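Local structure of HTH-type transcriptional regulator LysG (Mycobacterium tuberculosis, 3ISP) at residues R207-R212 and C258-D263. The protein binds DNA as a homodimeric LysR-type transcriptional regulator, probably activating expression of the exporter LysE and repressing its own gene. Residues are numbered along the deposited sequence; the frame is centred on the assembly and turned at random.
Sequences RKAFRR and CDIHLD
Lys208, near the end of helix 201-210, stretches across to the loop and strand start of 258-263. Its CG stands anti to the backbone N (chi1 -165°); the extended chain beyond brings NZ to the carbonyl oxygen of His261. That hydrogen bond, Lys208 NZ to His261 O, measures 2.7 Å, with a C=O...N angle of 153° and the donor tilted 27° from the carbonyl plane. The lysine and isoleucine side chains run antiparallel alongside each other, Ile260 CG2 lying against CG and CD of Lys208, 3.6 Å from Lys208 CD. Leu262 CD2 touches Lys208 CD at 3.8 Å. The ammonium also sits obliquely near the His261 ring, with Lys208 NZ 4.2 Å from His261 ND1, so it would probably disfavour a protonated imidazole.

One residue on, Ala209 offers its CB to Ile260 CD1 at 3.3 Å. Ile260 thus uses both branches, CG2 on the lysine and CD1 on the alanine, and also touches Leu205 of the same helix. Phe210 turns to an edge-to-face stack with Phe182. Within the α/β substrate-binding domain of a LysR-type regulator, the contact seats the end of helix 201-210 on the irregular part of strand 255-271, just before Leu262 rejoins the sheet by backbone bonds with Tyr165 of strand 155-169.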
# COMPACT_ATOMS: atom_id res chain seq x y z
N ARG A 207 16.48 -20.72 -8.34
CA ARG A 207 16.02 -20.69 -9.72
C ARG A 207 17.19 -21.06 -10.64
O ARG A 207 17.13 -22.03 -11.38
CB ARG A 207 15.49 -19.30 -10.09
CG ARG A 207 13.98 -19.11 -9.93
CD ARG A 207 13.23 -19.31 -11.25
NE ARG A 207 11.84 -18.87 -11.16
CZ ARG A 207 10.79 -19.69 -11.14
NH1 ARG A 207 10.96 -21.00 -11.22
NH2 ARG A 207 9.56 -19.20 -11.05
N LYS A 208 18.26 -20.28 -10.58
CA LYS A 208 19.45 -20.55 -11.37
C LYS A 208 19.98 -21.96 -11.09
O LYS A 208 20.50 -22.64 -11.98
CB LYS A 208 20.52 -19.50 -11.09
CG LYS A 208 21.65 -19.45 -12.09
CD LYS A 208 22.53 -18.23 -11.89
CE LYS A 208 23.51 -18.07 -13.05
NZ LYS A 208 24.73 -17.30 -12.68
N ALA A 209 19.84 -22.39 -9.84
CA ALA A 209 20.45 -23.64 -9.39
C ALA A 209 19.58 -24.85 -9.68
O ALA A 209 20.09 -25.95 -9.90
CB ALA A 209 20.75 -23.56 -7.91
N PHE A 210 18.27 -24.65 -9.69
CA PHE A 210 17.34 -25.77 -9.81
C PHE A 210 16.24 -25.50 -10.83
O PHE A 210 15.20 -26.17 -10.82
CB PHE A 210 16.72 -26.11 -8.46
CG PHE A 210 17.73 -26.34 -7.36
CD1 PHE A 210 18.09 -25.32 -6.50
CD2 PHE A 210 18.31 -27.59 -7.19
CE1 PHE A 210 19.00 -25.53 -5.49
CE2 PHE A 210 19.23 -27.81 -6.17
CZ PHE A 210 19.58 -26.78 -5.32
N ARG A 211 16.46 -24.52 -11.69
CA ARG A 211 15.55 -24.22 -12.80
C ARG A 211 14.10 -24.17 -12.32
O ARG A 211 13.16 -24.16 -13.13
CB ARG A 211 15.72 -25.26 -13.91
CG ARG A 211 17.16 -25.76 -14.07
CD ARG A 211 17.20 -27.24 -14.41
NE ARG A 211 18.28 -27.94 -13.70
CZ ARG A 211 19.38 -28.42 -14.27
NH1 ARG A 211 19.59 -28.27 -15.58
NH2 ARG A 211 20.29 -29.04 -13.53
N ARG A 212 13.93 -24.12 -11.01
CA ARG A 212 12.62 -24.20 -10.37
C ARG A 212 12.47 -23.07 -9.35
O ARG A 212 12.84 -21.93 -9.62
CB ARG A 212 12.47 -25.56 -9.68
CG ARG A 212 11.04 -25.99 -9.37
CD ARG A 212 11.04 -27.12 -8.35
NE ARG A 212 12.10 -28.09 -8.63
CZ ARG A 212 12.48 -29.05 -7.79
NH1 ARG A 212 13.45 -29.89 -8.13
NH2 ARG A 212 11.90 -29.16 -6.60
N CYS A 258 27.46 -23.38 -2.70
CA CYS A 258 27.51 -24.03 -4.01
C CYS A 258 28.28 -23.20 -5.04
O CYS A 258 28.71 -22.08 -4.76
CB CYS A 258 26.11 -24.42 -4.52
SG CYS A 258 25.06 -23.08 -5.14
N ASP A 259 28.45 -23.78 -6.22
CA ASP A 259 29.37 -23.26 -7.22
C ASP A 259 28.79 -22.11 -8.05
O ASP A 259 29.51 -21.43 -8.78
CB ASP A 259 29.78 -24.41 -8.13
CG ASP A 259 31.21 -24.29 -8.58
OD1 ASP A 259 31.96 -23.51 -7.94
OD2 ASP A 259 31.58 -24.98 -9.56
N ILE A 260 27.48 -21.89 -7.93
CA ILE A 260 26.79 -20.85 -8.69
C ILE A 260 26.92 -19.46 -8.08
O ILE A 260 27.15 -19.33 -6.88
CB ILE A 260 25.31 -21.16 -8.78
CG1 ILE A 260 25.10 -22.64 -9.09
CG2 ILE A 260 24.65 -20.26 -9.82
CD1 ILE A 260 23.65 -23.00 -9.30
N HIS A 261 26.77 -18.43 -8.90
CA HIS A 261 26.75 -17.05 -8.40
C HIS A 261 25.74 -16.16 -9.14
O HIS A 261 25.07 -16.59 -10.08
CB HIS A 261 28.15 -16.43 -8.45
CG HIS A 261 28.78 -16.44 -9.81
ND1 HIS A 261 28.24 -15.76 -10.88
CD2 HIS A 261 29.91 -17.03 -10.27
CE1 HIS A 261 29.00 -15.93 -11.94
NE2 HIS A 261 30.02 -16.70 -11.60
N LEU A 262 25.61 -14.92 -8.69
CA LEU A 262 24.75 -13.96 -9.36
C LEU A 262 25.51 -12.71 -9.70
O LEU A 262 26.16 -12.12 -8.83
CB LEU A 262 23.54 -13.59 -8.51
CG LEU A 262 22.27 -14.41 -8.68
CD1 LEU A 262 21.08 -13.57 -8.28
CD2 LEU A 262 22.12 -14.87 -10.11
N ASP A 263 25.43 -12.29 -10.96
CA ASP A 263 25.94 -10.99 -11.34
C ASP A 263 24.75 -10.05 -11.46
O ASP A 263 23.74 -10.36 -12.10
CB ASP A 263 26.73 -11.05 -12.64
CG ASP A 263 28.01 -11.86 -12.50
OD1 ASP A 263 28.88 -11.47 -11.70
OD2 ASP A 263 28.14 -12.88 -13.21